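Local coordinates for flagellar hook-associated protein (Burkholderia pseudomallei, PDB 4UT1) that probably serves as a structural component of the bacterial flagellum, at the junction between hook and filament, at residues Q145-A148 with S149-A153; G589-L593 with T594-A598; T619-V622 with G623-Q627. One frame throughout, in Å; residues are numbered along the deposited sequence.

Contacts 1 and 2 are partly buried in the helical body, their centres about 19 Å apart, and both lean on helices 113-129 and 287-322. Contact 3 is a surface contact about 41 Å from the centre of the chain. It shares helix 593-630 with contact 2, which holds the start of that helix, while contact 3 is close to its far end. Contact 1 belongs to helix 134-193. The chemistry follows the place: helical turns within contacts 1 and 3 join backbone bonds to leucine packing and a glutamine lying along the helix, whereas contact 2 uses a threonine hydroxyl to cap a backbone N-H at a helix start.

Contact 1: Q145-A148 with S149-A153; sequences QTLA and SQLVA. With EDO (1,2-ethanediol), chain C.
T146 and Q150 lie side by side along one turn of helix 134-193, their side chains pointing the same way, so that the methyl CG2 of T146 comes up against the amide nitrogen NE2 of Q150 at 3.2 Å, a tight fit. The glutamine reaches back over the preceding turn because its CG stands beside its own backbone N (chi1 -72°) and the chain runs extended beyond it; CG of Q150 passes 3.5 Å from O of T146 on the way. In T146 the methyl is the branch anti to the backbone N, which turns it to the glutamine and leaves OG1 to bond to S142 O, with O1 of an ethanediol, probably taken up from the crystallisation liquor, also 3.2 Å from OG1. On another side of the helix L147 and L151 cross obliquely, CD1 of L147 meeting CD1 of L151 at 3.9 Å. L147 holds its CG anti to the backbone N whereas L151 holds it beside the N, and these different first torsions bring the two branched ends together. Alpha-helical backbone bonds run alongside: L151 N to L147 O at 3.0 Å is nearly straight (167°), and V152 N to A148 O is straighter still (170°). CG2 of V152 also closes to 3.2 Å on A148 O. The leucine pair faces inward, L147 onto A116 and I117 of helix 113-129 and F314 of helix 287-322, L151 onto I113 and A311, while A148 rests on F434 and on L436 of strand 435-436.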
loop_
_atom_site.group_PDB
_atom_site.type_symbol
_atom_site.label_atom_id
_atom_site.label_comp_id
_atom_site.label_asym_id
_atom_site.label_seq_id
_atom_site.Cartn_x
_atom_site.Cartn_y
_atom_site.Cartn_z
ATOM N N GLN A 145 14.631 -4.318 14.161
ATOM C CA GLN A 145 14.820 -2.891 14.433
ATOM C C GLN A 145 15.449 -2.186 13.242
ATOM O O GLN A 145 15.104 -1.044 12.927
ATOM C CB GLN A 145 15.663 -2.690 15.699
ATOM C CG GLN A 145 14.875 -3.023 16.977
ATOM C CD GLN A 145 15.725 -3.069 18.234
ATOM O OE1 GLN A 145 16.938 -3.276 18.175
ATOM N NE2 GLN A 145 15.084 -2.882 19.388
ATOM N N THR A 146 16.366 -2.877 12.579
ATOM C CA THR A 146 16.996 -2.393 11.362
ATOM C C THR A 146 15.975 -2.149 10.259
ATOM O O THR A 146 15.956 -1.087 9.620
ATOM C CB THR A 146 18.066 -3.385 10.893
ATOM O OG1 THR A 146 19.190 -3.287 11.774
ATOM C CG2 THR A 146 18.519 -3.093 9.470
ATOM N N LEU A 147 15.101 -3.127 10.062
ATOM C CA LEU A 147 14.032 -2.989 9.094
ATOM C C LEU A 147 13.099 -1.834 9.449
ATOM O O LEU A 147 12.733 -1.030 8.586
ATOM C CB LEU A 147 13.244 -4.309 9.002
ATOM C CG LEU A 147 11.979 -4.256 8.151
ATOM C CD1 LEU A 147 12.310 -3.951 6.709
ATOM C CD2 LEU A 147 11.242 -5.608 8.266
ATOM N N ALA A 148 12.723 -1.735 10.720
ATOM C CA ALA A 148 11.784 -0.692 11.142
ATOM C C ALA A 148 12.400 0.679 10.926
ATOM O O ALA A 148 11.733 1.619 10.490
ATOM C CB ALA A 148 11.395 -0.871 12.610
ATOM N N SER A 149 13.686 0.793 11.223
ATOM C CA SER A 149 14.373 2.063 11.032
ATOM C C SER A 149 14.278 2.525 9.593
ATOM O O SER A 149 14.053 3.713 9.325
ATOM C CB SER A 149 15.848 1.945 11.446
ATOM O OG SER A 149 15.939 1.926 12.855
ATOM N N GLN A 150 14.462 1.593 8.666
ATOM C CA GLN A 150 14.466 1.948 7.251
ATOM C C GLN A 150 13.070 2.303 6.759
ATOM O O GLN A 150 12.884 3.275 6.003
ATOM C CB GLN A 150 15.060 0.813 6.428
ATOM C CG GLN A 150 16.559 0.698 6.612
ATOM C CD GLN A 150 17.121 -0.575 6.038
ATOM O OE1 GLN A 150 16.895 -0.901 4.875
ATOM N NE2 GLN A 150 17.845 -1.313 6.856
ATOM N N LEU A 151 12.084 1.524 7.187
ATOM C CA LEU A 151 10.709 1.796 6.797
ATOM C C LEU A 151 10.224 3.137 7.361
ATOM O O LEU A 151 9.614 3.916 6.652
ATOM C CB LEU A 151 9.788 0.663 7.239
ATOM C CG LEU A 151 9.895 -0.614 6.408
ATOM C CD1 LEU A 151 9.083 -1.749 7.036
ATOM C CD2 LEU A 151 9.454 -0.369 4.954
ATOM N N VAL A 152 10.463 3.387 8.643
ATOM C CA VAL A 152 10.097 4.659 9.250
ATOM C C VAL A 152 10.836 5.845 8.586
ATOM O O VAL A 152 10.213 6.860 8.273
ATOM C CB VAL A 152 10.373 4.636 10.778
ATOM C CG1 VAL A 152 10.241 6.022 11.385
ATOM C CG2 VAL A 152 9.442 3.675 11.461
ATOM N N ALA A 153 12.143 5.716 8.346
ATOM C CA ALA A 153 12.892 6.769 7.655
ATOM C C ALA A 153 12.352 6.967 6.241
ATOM O O ALA A 153 12.261 8.094 5.764
ATOM C CB ALA A 153 14.400 6.450 7.621
HETATM C C1 EDO C . 20.879 -6.079 10.131
HETATM O O1 EDO C . 20.481 -6.205 11.506
HETATM C C2 EDO C . 19.987 -6.957 9.254
HETATM O O2 EDO C . 19.312 -6.191 8.242
#

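Contact 2: G589-L593 with T594-A598; sequences GTTTL and TGAYA. With EDO (1,2-ethanediol), chain P.
T592 caps the first turn of helix 593-630, its OG1 accepting from G595 N at 3.0 Å with an N-H...O angle of 155°. The hydroxyl gets there through a chi1 of 69°, which sets OG1 between the backbone N and the carbonyl carbon, with the methyl beside the N. T594 adopts the same kind of rotamer (chi1 54°), and the two threonine side chains cross with OG1 of T592 3.4 Å from OG1 of T594. A water accepts from T594 N at 3.1 Å and has a weak bond to T592 OG1, so cap and solvent together serve amides of the first turn. T591 turns its hydroxyl to the first turn of the helix, OG1 lying 3.7 Å from CB of A596, while bonding to N587 OD1. Y597 N reaches L593 O at 2.8 Å. The ring of Y597, with CG anti to its N, leads away toward Y600, and its OH shares a hydrogen bond with O2 of an ethanediol, at 3.0 Å. L593 packs against F121 and Q317. Just before the cap, T590 and T591 both face M586 as a classic beta bulge; the whole is a loop-to-helix junction closed by a threonine N-cap.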
loop_
_atom_site.group_PDB
_atom_site.type_symbol
_atom_site.label_atom_id
_atom_site.label_comp_id
_atom_site.label_asym_id
_atom_site.label_seq_id
_atom_site.Cartn_x
_atom_site.Cartn_y
_atom_site.Cartn_z
ATOM N N GLY A 589 -1.299 -12.508 -5.357
ATOM C CA GLY A 589 -0.745 -13.810 -5.031
ATOM C C GLY A 589 0.318 -14.286 -6.003
ATOM O O GLY A 589 0.534 -15.488 -6.155
ATOM N N THR A 590 0.998 -13.344 -6.647
ATOM C CA THR A 590 1.965 -13.696 -7.681
ATOM C C THR A 590 3.413 -13.321 -7.343
ATOM O O THR A 590 4.346 -13.879 -7.920
ATOM C CB THR A 590 1.591 -13.041 -9.023
ATOM O OG1 THR A 590 1.756 -11.619 -8.935
ATOM C CG2 THR A 590 0.140 -13.372 -9.384
ATOM N N THR A 591 3.615 -12.384 -6.422
ATOM C CA THR A 591 4.983 -11.970 -6.112
ATOM C C THR A 591 5.253 -11.905 -4.611
ATOM O O THR A 591 4.347 -11.682 -3.809
ATOM C CB THR A 591 5.318 -10.596 -6.735
ATOM O OG1 THR A 591 4.910 -9.550 -5.846
ATOM C CG2 THR A 591 4.626 -10.431 -8.086
ATOM N N THR A 592 6.516 -12.106 -4.256
ATOM C CA THR A 592 6.966 -12.071 -2.870
ATOM C C THR A 592 7.190 -10.630 -2.415
ATOM O O THR A 592 7.068 -9.699 -3.208
ATOM C CB THR A 592 8.273 -12.850 -2.688
ATOM O OG1 THR A 592 9.330 -12.151 -3.353
ATOM C CG2 THR A 592 8.158 -14.248 -3.281
ATOM N N LEU A 593 7.504 -10.457 -1.136
ATOM C CA LEU A 593 7.758 -9.130 -0.592
ATOM C C LEU A 593 8.942 -8.462 -1.296
ATOM O O LEU A 593 8.867 -7.294 -1.677
ATOM C CB LEU A 593 8.010 -9.212 0.918
ATOM C CG LEU A 593 6.826 -9.640 1.782
ATOM C CD1 LEU A 593 7.250 -9.882 3.219
ATOM C CD2 LEU A 593 5.746 -8.589 1.724
ATOM N N THR A 594 10.033 -9.199 -1.469
ATOM C CA THR A 594 11.235 -8.628 -2.073
ATOM C C THR A 594 11.039 -8.467 -3.571
ATOM O O THR A 594 11.563 -7.531 -4.180
ATOM C CB THR A 594 12.482 -9.492 -1.804
ATOM O OG1 THR A 594 12.226 -10.830 -2.238
ATOM C CG2 THR A 594 12.815 -9.498 -0.321
ATOM N N GLY A 595 10.263 -9.369 -4.160
ATOM C CA GLY A 595 9.899 -9.247 -5.558
ATOM C C GLY A 595 9.045 -8.009 -5.774
ATOM O O GLY A 595 9.214 -7.287 -6.758
ATOM N N ALA A 596 8.131 -7.759 -4.844
ATOM C CA ALA A 596 7.283 -6.569 -4.914
ATOM C C ALA A 596 8.112 -5.312 -4.679
ATOM O O ALA A 596 7.905 -4.300 -5.336
ATOM C CB ALA A 596 6.150 -6.663 -3.906
ATOM N N TYR A 597 9.065 -5.380 -3.754
ATOM C CA TYR A 597 9.997 -4.265 -3.549
ATOM C C TYR A 597 10.758 -3.907 -4.822
ATOM O O TYR A 597 10.967 -2.726 -5.119
ATOM C CB TYR A 597 11.008 -4.583 -2.449
ATOM C CG TYR A 597 11.894 -3.407 -2.101
ATOM C CD1 TYR A 597 11.426 -2.386 -1.281
ATOM C CD2 TYR A 597 13.187 -3.304 -2.604
ATOM C CE1 TYR A 597 12.217 -1.314 -0.966
ATOM C CE2 TYR A 597 13.992 -2.223 -2.282
ATOM C CZ TYR A 597 13.500 -1.237 -1.461
ATOM O OH TYR A 597 14.278 -0.151 -1.141
ATOM N N ALA A 598 11.201 -4.922 -5.557
ATOM C CA ALA A 598 11.946 -4.676 -6.790
ATOM C C ALA A 598 11.072 -3.974 -7.836
ATOM O O ALA A 598 11.543 -3.104 -8.565
ATOM C CB ALA A 598 12.505 -5.977 -7.346
HETATM C C1 EDO P . 14.951 3.101 0.398
HETATM O O1 EDO P . 15.202 1.837 1.039
HETATM C C2 EDO P . 13.449 3.368 0.297
HETATM O O2 EDO P . 12.790 2.440 -0.593
HETATM O O HOH W 1 10.495 -12.004 -0.117
#

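Contact 3: T619-V622 with G623-Q627. With EDO (1,2-ethanediol), chain Q.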
loop_
_atom_site.group_PDB
_atom_site.type_symbol
_atom_site.label_atom_id
_atom_site.label_comp_id
_atom_site.label_asym_id
_atom_site.label_seq_id
_atom_site.Cartn_x
_atom_site.Cartn_y
_atom_site.Cartn_z
ATOM N N THR A 619 14.260 19.961 -23.789
ATOM C CA THR A 619 15.008 21.156 -23.441
ATOM C C THR A 619 15.852 21.602 -24.628
ATOM O O THR A 619 15.940 22.796 -24.932
ATOM C CB THR A 619 15.883 20.920 -22.221
ATOM O OG1 THR A 619 15.033 20.829 -21.076
ATOM C CG2 THR A 619 16.860 22.076 -22.032
ATOM N N ALA A 620 16.456 20.623 -25.296
ATOM C CA ALA A 620 17.209 20.872 -26.511
ATOM C C ALA A 620 16.326 21.569 -27.535
ATOM O O ALA A 620 16.692 22.610 -28.075
ATOM C CB ALA A 620 17.768 19.566 -27.074
ATOM N N LEU A 621 15.151 21.004 -27.782
ATOM C CA LEU A 621 14.217 21.579 -28.744
ATOM C C LEU A 621 13.784 23.008 -28.386
ATOM O O LEU A 621 13.742 23.894 -29.245
ATOM C CB LEU A 621 12.981 20.705 -28.861
ATOM C CG LEU A 621 11.954 21.303 -29.815
ATOM C CD1 LEU A 621 12.538 21.270 -31.227
ATOM C CD2 LEU A 621 10.648 20.540 -29.727
ATOM N N VAL A 622 13.439 23.211 -27.116
ATOM C CA VAL A 622 13.065 24.538 -26.626
ATOM C C VAL A 622 14.190 25.538 -26.889
ATOM O O VAL A 622 13.949 26.685 -27.302
ATOM C CB VAL A 622 12.729 24.493 -25.115
ATOM C CG1 VAL A 622 12.555 25.893 -24.557
ATOM C CG2 VAL A 622 11.475 23.645 -24.875
ATOM N N GLY A 623 15.421 25.088 -26.669
ATOM C CA GLY A 623 16.595 25.896 -26.937
ATOM C C GLY A 623 16.642 26.302 -28.397
ATOM O O GLY A 623 16.911 27.459 -28.725
ATOM N N GLN A 624 16.342 25.351 -29.272
ATOM C CA GLN A 624 16.382 25.598 -30.709
ATOM C C GLN A 624 15.277 26.553 -31.166
ATOM O O GLN A 624 15.517 27.436 -31.979
ATOM C CB GLN A 624 16.286 24.278 -31.462
ATOM C CG GLN A 624 17.463 23.353 -31.165
ATOM C CD GLN A 624 17.155 21.904 -31.446
ATOM O OE1 GLN A 624 16.353 21.582 -32.320
ATOM N NE2 GLN A 624 17.801 21.012 -30.701
ATOM N N ILE A 625 14.069 26.379 -30.641
ATOM C CA ILE A 625 12.967 27.286 -30.976
ATOM C C ILE A 625 13.271 28.701 -30.488
ATOM O O ILE A 625 12.980 29.696 -31.174
ATOM C CB ILE A 625 11.646 26.781 -30.375
ATOM C CG1 ILE A 625 11.355 25.376 -30.908
ATOM C CG2 ILE A 625 10.501 27.747 -30.666
ATOM C CD1 ILE A 625 10.072 24.772 -30.380
ATOM N N THR A 626 13.889 28.786 -29.313
ATOM C CA THR A 626 14.246 30.072 -28.730
ATOM C C THR A 626 15.266 30.788 -29.602
ATOM O O THR A 626 15.139 31.986 -29.866
ATOM C CB THR A 626 14.792 29.900 -27.300
ATOM O OG1 THR A 626 13.741 29.408 -26.457
ATOM C CG2 THR A 626 15.311 31.225 -26.744
ATOM N N GLN A 627 16.268 30.045 -30.058
ATOM C CA GLN A 627 17.303 30.614 -30.905
ATOM C C GLN A 627 16.707 31.045 -32.236
ATOM O O GLN A 627 17.094 32.075 -32.781
ATOM C CB GLN A 627 18.452 29.622 -31.122
ATOM C CG GLN A 627 19.277 29.350 -29.876
ATOM C CD GLN A 627 20.493 28.502 -30.167
ATOM O OE1 GLN A 627 21.104 28.619 -31.226
ATOM N NE2 GLN A 627 20.843 27.631 -29.233
HETATM C C1 EDO Q . 13.795 23.625 -20.095
HETATM O O1 EDO Q . 12.965 22.959 -21.053
HETATM C C2 EDO Q . 13.581 23.006 -18.723
HETATM O O2 EDO Q . 13.424 24.034 -17.733
#
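Q624 lays one face of its flat amide over the preceding turn of the alpha-helix 593-630, above the backbone of A620 and L621. CD of the amide has A620 O at 3.5 Å and CA of L621 at 4.0 Å on that same face. CD1 of L621 reaches OE1 of Q624 at 4.0 Å from this side too, the two side chains crossing at about a right angle, and the methyl of A620 approaches NE2. A620 O lies above the amide rather than in line with an N-H, so the approach to NE2 is one of packing and does not make a hydrogen bond. The carbonyl is instead used by the backbone: Q624 N makes the alpha-helical bond to A620 O. The extended chain of Q624, starting with CG beside its own backbone N (chi1 -62°), is what carries the amide back over these residues. L621 also crosses I625, its CG 4.0 Å from CD1 of I625, whose CG1 runs 3.3 Å from L621 O.

This late part of helix 593-630 packs on helix 80-106, the first modelled helix: V622 touches Q86, I625 touches L82 and A85, and T626 also meets L82. At the start of the segment, the OG1 of exposed T619 and O1 of an ethanediol, probably from the crystallisation liquor, share a hydrogen bond at 3.0 Å. V622 O is gripped twice by one residue. T626 N bonds to it at 2.9 Å, and T626 OG1, turned back beside its own N (chi1 -66°), bonds to V622 O at 2.9 Å from above the carbonyl plane, on the face opposite the N-H.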